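PDB 6WTE: B12-binding domain-containing protein from Kitasatospora setae, which binds cobalamin and a [4Fe-4S] cluster and, as a radical SAM methyltransferase of the TsrM type, probably transfers methyl groups by a non-radical route. Local coordinates for residues L29-F34 with Q193-R198; V163-L168 with Q176-T181; V330-D335 with E361-L366; P434-N439 with I445-L450. All blocks are in the same frame, centred on the assembly; numbering follows the deposited sequence. Where two conformers were deposited one is given.

Interaction 1 (L29-F34 with Q193-R198); sequences LEDEGF and QLSVYR
Glu30 and Asp31 share the guanidinium group of Arg198, a salt-bridge network that fastens the last turn of helix 20-31, in the B12-binding domain, to the loop 193-198. Glu30 uses OE1: its anti lone pair accepts a hydrogen bond from Arg198 NH2 at 3.0 Å, and the carboxylate and guanidinium planes lie only 15° apart. The same oxygen has a second cationic partner in Arg200. Asp31 is gripped end-on, both terminal nitrogens converging on one oxygen. Arg198 NH1 reaches the syn lone pair of Asp31 OD1 at 3.0 Å, whereas NH2 comes to OD1 from above the carboxylate plane. A bend at chi3 (-71°) swings the long arginine chain back to the helix. A leucine here would probably leave Asp31 OD1 without its cationic partner and Glu30 with Arg200 alone, two negative charges close to a helix C-terminus, where they are unfavourable. The other oxygen, Asp31 OD2, is linked through a water to Ser195 OG, which also bonds Asp192. Gly33 then closes the helix as the C-prime residue of a Schellman motif, its positive phi suiting glycine: Gly33 N bonds Glu30 O, and Phe34 N reaches back to Leu29 O at 3.0 Å.

Interaction 2 (V163-L168 with Q176-T181); sequences VPPAVL and QPAEPT. With EDO (1,2-ethanediol), chain I.
Pro165 and Leu168 pack against Ala178 and the backbone beside it, where two proline-rich arms flank the short strands 170-171 and 174-175. Pro164, Pro165, Pro177 and Ala178 have polyproline-II-like backbone angles; proline holds such a chain stiff without needing a sheet partner. Ala178 directs its methyl at the facing arm. Pro165 meets it with the CD corner of its ring, CD to Ala178 CB being 3.6 Å, while Pro164 CB stands farther off at 4.3 Å from the same methyl. A single methyl suits this position, since Pro165 CD already lies against Ala178 CB. Leu168 points its side chain toward the facing segment, with CG opposite its own carbonyl carbon (chi1 -59°). Its carbons lie against the carbonyl of Gln176: Leu168 CB and CD2 are each 3.7 Å from Gln176 O, an apolar flank beside a polar atom. That oxygen is satisfied by a 1,2-ethanediol molecule, probably from the crystallisation liquor, which also bonds Thr169 N. Trp189 also touches Pro165. No direct hydrogen bond joins the two arms; the diol's O1 donates to Gln176 O at 2.7 Å.

Interaction 3 (V330-D335 with E361-L366); sequences VNVGSD and ERLVRL
Val332 and Leu363 mark where strand 327-335 and helix 357-369 run past each other, their CA atoms 8.6 Å apart, with Val330 and Val364 level at a similar spacing. The helix lies on the connection between strand 327-335 and its parallel neighbour 373-380, a beta-alpha-beta crossover of the radical SAM core. Alternation along the strand turns Val330 and Val332 toward the helix and Asn331 away from it, before Gly333 bends the chain in an inverse gamma turn. One leucine answers both valines. With CG trans to the backbone N (chi1 -179°), Leu363 extends from the helix and parts its methyls between them. Its CD2 meets Val330 CG1 tip to tip at 4.1 Å. The other branch slides past Val332 in the opposite direction, CD1 lying 3.8 Å from Val332 CG2 and nearly as close to CB. Beta-branched valines suit an extended strand, and the forked leucine spans two residues of one strand face. Phe314 also touches Leu363, and Val376 of the next strand touches Val332, whose side chain lies about 10 Å from the iron-sulfur cluster. No hydrogen bond crosses between the segments, so the contact is held by dispersion and exclusion of water alone, as expected of a buried strand-helix layer.

Interaction 4 (P434-N439 with I445-L450); sequences PGLQSN and IVLKPL
The short strand 436-437, which pairs antiparallel with 475-476 in the sheet of the radical SAM core, is packed by the irregular chain that returns past it, and Leu436, Ile445 and Leu447 form the apolar junction. Leu436 stands with CG roughly trans to the backbone N (chi1 -150°), and its CD2 does most of the touching. That methyl is 3.7 Å from Ile445 CG2 and 4.1 Å from Leu447 CD1, the leucine crossing both partners at a slant. It also rests 3.4 Å from Ile445 O, an oxygen that accepts a hydrogen bond from Thr432. Ile423 and Cys427 of helix 418-427 touch Leu436 too, so a branched apolar residue fits here. Cutting the side chain back to an alanine is likely to open a gap between Ile445, Leu447 and that helix. The isoleucine works in two directions: while CG2 faces Leu436, the CG1 arm carries CD1 to the strand's backbone, 3.7 Å from Gln437 C. Ser438 is small enough to let it approach, and its hydroxyl is bonded to Leu473 O. Beyond, Gln437 NE2 donates nearly straight (169°) to Asn439 OD1 at 2.9 Å. Ile445 CD1 ends 3.7 Å from Ser438 CB.

How the interactions relate
From the N terminus, residues 29-34 open the longest loop, and interaction 1 closes it only at 193-198, tying a helix end of the B12-binding domain to the long loop between strand 174-175 and helix 209-214. Interaction 2 is nested inside that loop, joining 163-168 to 176-181 across seven residues. Interactions 3 and 4 then follow in series, and no loops cross. Interaction 3 closes a loop of 25 residues, seating helix 357-369 on strand 327-335, and interaction 4 closes a tight loop; both reach the same sheet. One direct touch joins interactions 2 and 4, where Thr181 CG2 packs 3.7 Å from Leu450 CD1. Interactions 1 and 4 lie on opposite sides of the chain's centre.

Interaction 1 (L29-F34 with Q193-R198)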
loop_
_atom_site.group_PDB
_atom_site.type_symbol
_atom_site.label_atom_id
_atom_site.label_comp_id
_atom_site.label_asym_id
_atom_site.label_seq_id
_atom_site.Cartn_x
_atom_site.Cartn_y
_atom_site.Cartn_z
ATOM N N LEU A 29 6.996 5.307 20.554
ATOM C CA LEU A 29 7.991 4.712 21.440
ATOM C C LEU A 29 8.749 5.782 22.216
ATOM O O LEU A 29 8.957 5.647 23.426
ATOM C CB LEU A 29 8.950 3.848 20.631
ATOM C CG LEU A 29 8.424 2.482 20.198
ATOM C CD1 LEU A 29 9.383 1.900 19.182
ATOM C CD2 LEU A 29 8.278 1.567 21.410
ATOM N N GLU A 30 9.148 6.864 21.543
ATOM C CA GLU A 30 9.845 7.940 22.243
ATOM C C GLU A 30 8.955 8.587 23.297
ATOM O O GLU A 30 9.420 8.905 24.399
ATOM C CB GLU A 30 10.339 8.986 21.241
ATOM C CG GLU A 30 11.500 8.511 20.382
ATOM C CD GLU A 30 12.014 9.591 19.448
ATOM O OE1 GLU A 30 11.263 10.550 19.181
ATOM O OE2 GLU A 30 13.167 9.475 18.982
ATOM N N ASP A 31 7.670 8.787 22.982
ATOM C CA ASP A 31 6.757 9.390 23.946
ATOM C C ASP A 31 6.550 8.508 25.170
ATOM O O ASP A 31 6.201 9.023 26.237
ATOM C CB ASP A 31 5.409 9.700 23.286
ATOM C CG ASP A 31 5.479 10.877 22.321
ATOM O OD1 ASP A 31 6.556 11.496 22.190
ATOM O OD2 ASP A 31 4.449 11.188 21.693
ATOM N N GLU A 32 6.756 7.199 25.043
ATOM C CA GLU A 32 6.650 6.265 26.157
ATOM C C GLU A 32 7.981 6.021 26.852
ATOM O O GLU A 32 8.073 5.124 27.697
ATOM C CB GLU A 32 6.065 4.935 25.679
ATOM C CG GLU A 32 4.600 5.017 25.281
ATOM C CD GLU A 32 3.691 5.322 26.457
ATOM O OE1 GLU A 32 4.017 4.907 27.590
ATOM O OE2 GLU A 32 2.652 5.982 26.249
ATOM N N GLY A 33 9.013 6.788 26.515
ATOM C CA GLY A 33 10.265 6.734 27.237
ATOM C C GLY A 33 11.327 5.826 26.665
ATOM O O GLY A 33 12.339 5.587 27.340
ATOM N N PHE A 34 11.152 5.327 25.447
ATOM C CA PHE A 34 12.157 4.478 24.830
ATOM C C PHE A 34 13.084 5.293 23.940
ATOM O O PHE A 34 12.717 6.353 23.423
ATOM C CB PHE A 34 11.499 3.361 24.015
ATOM C CG PHE A 34 10.728 2.396 24.859
ATOM C CD1 PHE A 34 11.375 1.359 25.517
ATOM C CD2 PHE A 34 9.362 2.544 25.023
ATOM C CE1 PHE A 34 10.668 0.485 26.313
ATOM C CE2 PHE A 34 8.649 1.675 25.816
ATOM C CZ PHE A 34 9.302 0.640 26.461
ATOM N N GLN A 193 -4.410 8.161 17.782
ATOM C CA GLN A 193 -5.227 9.207 17.182
ATOM C C GLN A 193 -4.896 10.595 17.707
ATOM O O GLN A 193 -5.525 11.565 17.275
ATOM C CB GLN A 193 -6.707 8.923 17.429
ATOM C CG GLN A 193 -7.181 7.578 16.924
ATOM C CD GLN A 193 -8.610 7.297 17.329
ATOM O OE1 GLN A 193 -8.862 6.523 18.255
ATOM N NE2 GLN A 193 -9.555 7.936 16.653
ATOM N N LEU A 194 -3.936 10.717 18.621
ATOM C CA LEU A 194 -3.662 11.977 19.297
ATOM C C LEU A 194 -2.371 12.641 18.843
ATOM O O LEU A 194 -2.355 13.851 18.601
ATOM C CB LEU A 194 -3.609 11.757 20.818
ATOM C CG LEU A 194 -4.888 11.238 21.475
ATOM C CD1 LEU A 194 -4.670 10.980 22.956
ATOM C CD2 LEU A 194 -6.019 12.230 21.267
ATOM N N SER A 195 -1.284 11.888 18.724
ATOM C CA SER A 195 0.027 12.511 18.613
ATOM C C SER A 195 0.257 13.109 17.232
ATOM O O SER A 195 -0.307 12.663 16.228
ATOM C CB SER A 195 1.141 11.502 18.895
ATOM O OG SER A 195 0.888 10.765 20.076
ATOM N N VAL A 196 1.108 14.129 17.198
ATOM C CA VAL A 196 1.741 14.562 15.959
ATOM C C VAL A 196 2.904 13.618 15.696
ATOM O O VAL A 196 3.780 13.447 16.549
ATOM C CB VAL A 196 2.219 16.017 16.062
ATOM C CG1 VAL A 196 3.018 16.402 14.828
ATOM C CG2 VAL A 196 1.040 16.957 16.275
ATOM N N TYR A 197 2.916 12.989 14.527
ATOM C CA TYR A 197 4.016 12.097 14.186
ATOM C C TYR A 197 5.218 12.949 13.794
ATOM O O TYR A 197 5.115 13.798 12.903
ATOM C CB TYR A 197 3.619 11.140 13.063
ATOM C CG TYR A 197 2.330 10.369 13.310
ATOM C CD1 TYR A 197 1.916 10.028 14.599
ATOM C CD2 TYR A 197 1.519 9.997 12.246
ATOM C CE1 TYR A 197 0.727 9.336 14.811
ATOM C CE2 TYR A 197 0.349 9.300 12.448
ATOM C CZ TYR A 197 -0.050 8.978 13.727
ATOM O OH TYR A 197 -1.235 8.286 13.905
ATOM N N ARG A 198 6.338 12.769 14.489
ATOM C CA ARG A 198 7.498 13.618 14.251
ATOM C C ARG A 198 8.195 13.181 12.968
ATOM O O ARG A 198 8.543 12.006 12.802
ATOM C CB ARG A 198 8.437 13.591 15.457
ATOM C CG ARG A 198 7.837 14.320 16.662
ATOM C CD ARG A 198 8.794 14.447 17.837
ATOM N NE ARG A 198 9.026 13.167 18.499
ATOM C CZ ARG A 198 8.282 12.684 19.491
ATOM N NH1 ARG A 198 7.248 13.375 19.953
ATOM N NH2 ARG A 198 8.581 11.506 20.026
HETATM O O HOH W 1 2.562 9.030 20.998
#

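Interaction 2 (V163-L168 with Q176-T181)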
loop_
_atom_site.group_PDB
_atom_site.type_symbol
_atom_site.label_atom_id
_atom_site.label_comp_id
_atom_site.label_asym_id
_atom_site.label_seq_id
_atom_site.Cartn_x
_atom_site.Cartn_y
_atom_site.Cartn_z
ATOM N N VAL A 163 -2.417 -13.433 20.558
ATOM C CA VAL A 163 -3.118 -13.017 21.779
ATOM C C VAL A 163 -4.363 -12.226 21.387
ATOM O O VAL A 163 -4.261 -11.285 20.579
ATOM C CB VAL A 163 -2.194 -12.174 22.660
ATOM C CG1 VAL A 163 -2.898 -11.793 23.955
ATOM C CG2 VAL A 163 -0.865 -12.902 22.937
ATOM N N PRO A 164 -5.534 -12.542 21.937
ATOM C CA PRO A 164 -6.747 -11.839 21.526
ATOM C C PRO A 164 -6.682 -10.370 21.896
ATOM O O PRO A 164 -6.096 -9.997 22.929
ATOM C CB PRO A 164 -7.855 -12.561 22.305
ATOM C CG PRO A 164 -7.270 -13.864 22.709
ATOM C CD PRO A 164 -5.812 -13.619 22.899
ATOM N N PRO A 165 -7.273 -9.499 21.085
ATOM C CA PRO A 165 -7.356 -8.095 21.483
ATOM C C PRO A 165 -8.270 -7.970 22.689
ATOM O O PRO A 165 -9.148 -8.806 22.915
ATOM C CB PRO A 165 -7.946 -7.407 20.247
ATOM C CG PRO A 165 -8.733 -8.478 19.575
ATOM C CD PRO A 165 -7.958 -9.752 19.807
ATOM N N ALA A 166 -8.025 -6.939 23.496
ATOM C CA ALA A 166 -8.883 -6.712 24.655
ATOM C C ALA A 166 -10.171 -5.991 24.274
ATOM O O ALA A 166 -11.194 -6.165 24.947
ATOM C CB ALA A 166 -8.131 -5.924 25.729
ATOM N N VAL A 167 -10.145 -5.194 23.208
ATOM C CA VAL A 167 -11.332 -4.498 22.719
ATOM C C VAL A 167 -12.024 -5.402 21.705
ATOM O O VAL A 167 -11.504 -5.637 20.610
ATOM C CB VAL A 167 -10.977 -3.143 22.091
ATOM C CG1 VAL A 167 -12.214 -2.511 21.469
ATOM C CG2 VAL A 167 -10.370 -2.218 23.132
ATOM N N LEU A 168 -13.203 -5.897 22.064
ATOM C CA LEU A 168 -13.979 -6.778 21.208
ATOM C C LEU A 168 -15.219 -6.051 20.709
ATOM O O LEU A 168 -15.750 -5.163 21.382
ATOM C CB LEU A 168 -14.391 -8.051 21.958
ATOM C CG LEU A 168 -13.255 -8.906 22.524
ATOM C CD1 LEU A 168 -13.805 -10.064 23.341
ATOM C CD2 LEU A 168 -12.363 -9.414 21.397
ATOM N N GLN A 176 -18.084 -10.378 20.868
ATOM C CA GLN A 176 -17.765 -11.360 19.844
ATOM C C GLN A 176 -16.326 -11.816 20.020
ATOM O O GLN A 176 -15.411 -10.974 19.963
ATOM C CB GLN A 176 -17.968 -10.768 18.454
ATOM C CG GLN A 176 -19.362 -10.203 18.221
ATOM C CD GLN A 176 -20.449 -11.257 18.351
ATOM O OE1 GLN A 176 -21.342 -11.144 19.192
ATOM N NE2 GLN A 176 -20.380 -12.288 17.516
ATOM N N PRO A 177 -16.075 -13.107 20.244
ATOM C CA PRO A 177 -14.694 -13.568 20.424
ATOM C C PRO A 177 -13.853 -13.284 19.192
ATOM O O PRO A 177 -14.358 -13.214 18.068
ATOM C CB PRO A 177 -14.846 -15.076 20.659
ATOM C CG PRO A 177 -16.264 -15.262 21.094
ATOM C CD PRO A 177 -17.049 -14.202 20.384
ATOM N N ALA A 178 -12.553 -13.113 19.414
ATOM C CA ALA A 178 -11.655 -12.827 18.309
ATOM C C ALA A 178 -11.443 -14.059 17.435
ATOM O O ALA A 178 -11.425 -15.200 17.907
ATOM C CB ALA A 178 -10.306 -12.331 18.831
ATOM N N GLU A 179 -11.278 -13.802 16.145
ATOM C CA GLU A 179 -10.897 -14.824 15.184
ATOM C C GLU A 179 -9.432 -15.210 15.387
ATOM O O GLU A 179 -8.607 -14.346 15.685
ATOM C CB GLU A 179 -11.097 -14.307 13.760
ATOM C CG GLU A 179 -12.521 -14.370 13.252
ATOM C CD GLU A 179 -12.776 -15.622 12.446
ATOM O OE1 GLU A 179 -12.652 -16.731 13.007
ATOM O OE2 GLU A 179 -13.084 -15.496 11.243
ATOM N N PRO A 180 -9.081 -16.495 15.279
ATOM C CA PRO A 180 -7.666 -16.865 15.466
ATOM C C PRO A 180 -6.756 -16.172 14.460
ATOM O O PRO A 180 -5.558 -16.017 14.725
ATOM C CB PRO A 180 -7.668 -18.387 15.271
ATOM C CG PRO A 180 -9.057 -18.802 15.641
ATOM C CD PRO A 180 -9.957 -17.678 15.214
ATOM N N THR A 181 -7.296 -15.752 13.316
ATOM C CA THR A 181 -6.562 -15.008 12.305
ATOM C C THR A 181 -6.555 -13.511 12.568
ATOM O O THR A 181 -5.812 -12.786 11.900
ATOM C CB THR A 181 -7.168 -15.241 10.920
ATOM O OG1 THR A 181 -8.503 -14.719 10.903
ATOM C CG2 THR A 181 -7.181 -16.726 10.572
HETATM C C1 EDO I . -13.405 -9.373 17.776
HETATM O O1 EDO I . -14.464 -8.821 18.567
HETATM C C2 EDO I . -12.320 -8.324 17.575
HETATM O O2 EDO I . -12.851 -7.206 16.849
#

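Interaction 3 (V330-D335 with E361-L366)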
loop_
_atom_site.group_PDB
_atom_site.type_symbol
_atom_site.label_atom_id
_atom_site.label_comp_id
_atom_site.label_asym_id
_atom_site.label_seq_id
_atom_site.Cartn_x
_atom_site.Cartn_y
_atom_site.Cartn_z
ATOM N N VAL A 330 -5.939 14.717 -8.005
ATOM C CA VAL A 330 -6.802 13.685 -7.440
ATOM C C VAL A 330 -6.636 12.424 -8.275
ATOM O O VAL A 330 -6.762 12.462 -9.505
ATOM C CB VAL A 330 -8.281 14.121 -7.409
ATOM C CG1 VAL A 330 -9.184 12.958 -6.974
ATOM C CG2 VAL A 330 -8.463 15.319 -6.483
ATOM N N ASN A 331 -6.344 11.320 -7.604
ATOM C CA ASN A 331 -6.307 9.995 -8.203
ATOM C C ASN A 331 -7.554 9.260 -7.730
ATOM O O ASN A 331 -7.817 9.207 -6.524
ATOM C CB ASN A 331 -5.029 9.256 -7.780
ATOM C CG ASN A 331 -4.720 8.057 -8.660
ATOM O OD1 ASN A 331 -5.590 7.527 -9.345
ATOM N ND2 ASN A 331 -3.469 7.625 -8.639
ATOM N N VAL A 332 -8.348 8.741 -8.667
ATOM C CA VAL A 332 -9.626 8.117 -8.334
ATOM C C VAL A 332 -9.633 6.661 -8.795
ATOM O O VAL A 332 -9.323 6.363 -9.957
ATOM C CB VAL A 332 -10.821 8.887 -8.928
ATOM C CG1 VAL A 332 -10.707 9.002 -10.442
ATOM C CG2 VAL A 332 -12.117 8.179 -8.532
ATOM N N GLY A 333 -9.992 5.761 -7.879
ATOM C CA GLY A 333 -10.141 4.348 -8.195
ATOM C C GLY A 333 -11.518 4.018 -8.743
ATOM O O GLY A 333 -12.299 3.296 -8.114
ATOM N N SER A 334 -11.832 4.563 -9.917
ATOM C CA SER A 334 -13.120 4.280 -10.543
ATOM C C SER A 334 -13.235 2.807 -10.917
ATOM O O SER A 334 -14.314 2.212 -10.805
ATOM C CB SER A 334 -13.302 5.172 -11.771
ATOM O OG SER A 334 -13.093 6.539 -11.441
ATOM N N ASP A 335 -12.140 2.226 -11.412
ATOM C CA ASP A 335 -11.914 0.790 -11.576
ATOM C C ASP A 335 -12.671 0.168 -12.748
ATOM O O ASP A 335 -12.073 -0.599 -13.511
ATOM C CB ASP A 335 -12.215 0.057 -10.263
ATOM C CG ASP A 335 -11.127 0.282 -9.227
ATOM O OD1 ASP A 335 -9.981 0.574 -9.639
ATOM O OD2 ASP A 335 -11.407 0.185 -8.015
ATOM N N GLU A 361 -17.514 11.152 -13.550
ATOM C CA GLU A 361 -17.662 12.291 -14.449
ATOM C C GLU A 361 -17.704 13.603 -13.674
ATOM O O GLU A 361 -17.071 14.588 -14.072
ATOM C CB GLU A 361 -18.925 12.122 -15.294
ATOM C CG GLU A 361 -19.160 13.223 -16.312
ATOM C CD GLU A 361 -18.329 13.067 -17.571
ATOM O OE1 GLU A 361 -17.667 14.049 -17.975
ATOM O OE2 GLU A 361 -18.343 11.967 -18.163
ATOM N N ARG A 362 -18.457 13.640 -12.571
ATOM C CA ARG A 362 -18.529 14.871 -11.792
ATOM C C ARG A 362 -17.195 15.181 -11.134
ATOM O O ARG A 362 -16.769 16.339 -11.112
ATOM C CB ARG A 362 -19.632 14.796 -10.738
ATOM C CG ARG A 362 -19.778 16.109 -9.963
ATOM C CD ARG A 362 -20.952 16.117 -8.997
ATOM N NE ARG A 362 -20.776 15.187 -7.886
ATOM C CZ ARG A 362 -21.542 15.178 -6.798
ATOM N NH1 ARG A 362 -22.533 16.054 -6.677
ATOM N NH2 ARG A 362 -21.319 14.301 -5.830
ATOM N N LEU A 363 -16.521 14.166 -10.596
ATOM C CA LEU A 363 -15.208 14.393 -10.005
ATOM C C LEU A 363 -14.269 15.039 -11.010
ATOM O O LEU A 363 -13.599 16.034 -10.707
ATOM C CB LEU A 363 -14.631 13.069 -9.506
ATOM C CG LEU A 363 -13.265 13.051 -8.815
ATOM C CD1 LEU A 363 -13.206 11.805 -7.953
ATOM C CD2 LEU A 363 -12.127 13.011 -9.819
ATOM N N VAL A 364 -14.191 14.467 -12.212
ATOM C CA VAL A 364 -13.251 14.972 -13.204
ATOM C C VAL A 364 -13.628 16.389 -13.619
ATOM O O VAL A 364 -12.763 17.270 -13.714
ATOM C CB VAL A 364 -13.179 14.013 -14.407
ATOM C CG1 VAL A 364 -12.382 14.639 -15.546
ATOM C CG2 VAL A 364 -12.555 12.687 -13.986
ATOM N N ARG A 365 -14.925 16.647 -13.819
ATOM C CA ARG A 365 -15.361 17.999 -14.189
ATOM C C ARG A 365 -15.006 19.017 -13.111
ATOM O O ARG A 365 -14.443 20.080 -13.404
ATOM C CB ARG A 365 -16.864 18.041 -14.454
ATOM C CG ARG A 365 -17.369 19.477 -14.577
ATOM C CD ARG A 365 -18.860 19.555 -14.897
ATOM N NE ARG A 365 -19.696 18.925 -13.878
ATOM C CZ ARG A 365 -20.145 19.533 -12.783
ATOM N NH1 ARG A 365 -19.830 20.802 -12.535
ATOM N NH2 ARG A 365 -20.906 18.864 -11.924
ATOM N N LEU A 366 -15.378 18.730 -11.863
ATOM C CA LEU A 366 -15.109 19.661 -10.773
ATOM C C LEU A 366 -13.618 19.936 -10.638
ATOM O O LEU A 366 -13.208 21.078 -10.394
ATOM C CB LEU A 366 -15.675 19.112 -9.459
ATOM C CG LEU A 366 -17.201 19.028 -9.324
ATOM C CD1 LEU A 366 -17.579 18.366 -8.005
ATOM C CD2 LEU A 366 -17.858 20.408 -9.448
#

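Interaction 4 (P434-N439 with I445-L450)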
loop_
_atom_site.group_PDB
_atom_site.type_symbol
_atom_site.label_atom_id
_atom_site.label_comp_id
_atom_site.label_asym_id
_atom_site.label_seq_id
_atom_site.Cartn_x
_atom_site.Cartn_y
_atom_site.Cartn_z
ATOM N N PRO A 434 -11.753 -21.792 -11.805
ATOM C CA PRO A 434 -11.502 -21.066 -13.054
ATOM C C PRO A 434 -10.832 -19.726 -12.792
ATOM O O PRO A 434 -11.138 -19.033 -11.820
ATOM C CB PRO A 434 -12.902 -20.882 -13.652
ATOM C CG PRO A 434 -13.708 -22.006 -13.079
ATOM C CD PRO A 434 -13.158 -22.229 -11.688
ATOM N N GLY A 435 -9.907 -19.370 -13.669
ATOM C CA GLY A 435 -9.259 -18.083 -13.597
ATOM C C GLY A 435 -8.063 -18.018 -12.675
ATOM O O GLY A 435 -7.321 -17.033 -12.731
ATOM N N LEU A 436 -7.863 -19.029 -11.830
ATOM C CA LEU A 436 -6.691 -19.096 -10.966
ATOM C C LEU A 436 -5.439 -19.328 -11.804
ATOM O O LEU A 436 -5.431 -20.167 -12.708
ATOM C CB LEU A 436 -6.875 -20.230 -9.961
ATOM C CG LEU A 436 -6.256 -20.199 -8.576
ATOM C CD1 LEU A 436 -6.610 -18.899 -7.900
ATOM C CD2 LEU A 436 -6.823 -21.361 -7.800
ATOM N N GLN A 437 -4.368 -18.605 -11.484
ATOM C CA GLN A 437 -3.163 -18.661 -12.299
ATOM C C GLN A 437 -1.947 -18.336 -11.445
ATOM O O GLN A 437 -2.015 -17.520 -10.523
ATOM C CB GLN A 437 -3.249 -17.676 -13.477
ATOM C CG GLN A 437 -2.200 -17.857 -14.581
ATOM C CD GLN A 437 -0.868 -17.158 -14.293
ATOM O OE1 GLN A 437 -0.777 -16.289 -13.427
ATOM N NE2 GLN A 437 0.166 -17.539 -15.032
ATOM N N SER A 438 -0.826 -18.971 -11.778
ATOM C CA SER A 438 0.469 -18.572 -11.243
ATOM C C SER A 438 1.541 -18.950 -12.249
ATOM O O SER A 438 1.500 -20.041 -12.825
ATOM C CB SER A 438 0.778 -19.230 -9.896
ATOM O OG SER A 438 2.038 -18.780 -9.422
ATOM N N ASN A 439 2.506 -18.044 -12.448
ATOM C CA ASN A 439 3.551 -18.278 -13.440
ATOM C C ASN A 439 4.430 -19.470 -13.103
ATOM O O ASN A 439 5.044 -20.041 -14.008
ATOM C CB ASN A 439 4.440 -17.046 -13.584
ATOM C CG ASN A 439 3.714 -15.870 -14.194
ATOM O OD1 ASN A 439 2.616 -16.011 -14.733
ATOM N ND2 ASN A 439 4.332 -14.702 -14.125
ATOM N N ILE A 445 -3.782 -25.309 -9.276
ATOM C CA ILE A 445 -3.674 -24.660 -7.976
ATOM C C ILE A 445 -4.917 -25.023 -7.170
ATOM O O ILE A 445 -6.029 -24.620 -7.516
ATOM C CB ILE A 445 -3.531 -23.144 -8.124
ATOM C CG1 ILE A 445 -2.291 -22.812 -8.958
ATOM C CG2 ILE A 445 -3.447 -22.483 -6.758
ATOM C CD1 ILE A 445 -2.181 -21.342 -9.341
ATOM N N VAL A 446 -4.730 -25.771 -6.088
ATOM C CA VAL A 446 -5.828 -26.223 -5.244
ATOM C C VAL A 446 -5.703 -25.499 -3.910
ATOM O O VAL A 446 -4.889 -25.878 -3.058
ATOM C CB VAL A 446 -5.822 -27.743 -5.057
ATOM C CG1 VAL A 446 -6.933 -28.152 -4.112
ATOM C CG2 VAL A 446 -5.979 -28.444 -6.400
ATOM N N LEU A 447 -6.536 -24.483 -3.708
ATOM C CA LEU A 447 -6.538 -23.719 -2.471
ATOM C C LEU A 447 -7.453 -24.368 -1.440
ATOM O O LEU A 447 -8.341 -25.158 -1.769
ATOM C CB LEU A 447 -6.993 -22.282 -2.720
ATOM C CG LEU A 447 -6.185 -21.474 -3.730
ATOM C CD1 LEU A 447 -6.798 -20.087 -3.895
ATOM C CD2 LEU A 447 -4.736 -21.391 -3.279
ATOM N N LYS A 448 -7.232 -24.002 -0.178
ATOM C CA LYS A 448 -8.021 -24.480 0.940
ATOM C C LYS A 448 -8.675 -23.298 1.643
ATOM O O LYS A 448 -7.986 -22.320 1.968
ATOM C CB LYS A 448 -7.140 -25.265 1.943
ATOM C CG LYS A 448 -6.476 -26.498 1.335
ATOM C CD LYS A 448 -5.397 -27.100 2.235
ATOM C CE LYS A 448 -5.974 -27.678 3.510
ATOM N NZ LYS A 448 -4.961 -28.520 4.236
ATOM N N PRO A 449 -9.985 -23.336 1.882
ATOM C CA PRO A 449 -10.609 -22.322 2.736
ATOM C C PRO A 449 -10.029 -22.379 4.139
ATOM O O PRO A 449 -9.540 -23.417 4.592
ATOM C CB PRO A 449 -12.093 -22.713 2.734
ATOM C CG PRO A 449 -12.263 -23.564 1.524
ATOM C CD PRO A 449 -10.969 -24.289 1.346
ATOM N N LEU A 450 -10.125 -21.242 4.837
ATOM C CA LEU A 450 -9.522 -21.105 6.162
ATOM C C LEU A 450 -9.952 -22.218 7.112
ATOM O O LEU A 450 -9.128 -22.748 7.868
ATOM C CB LEU A 450 -9.875 -19.741 6.752
ATOM C CG LEU A 450 -9.541 -19.549 8.233
ATOM C CD1 LEU A 450 -8.037 -19.598 8.482
ATOM C CD2 LEU A 450 -10.121 -18.247 8.747
#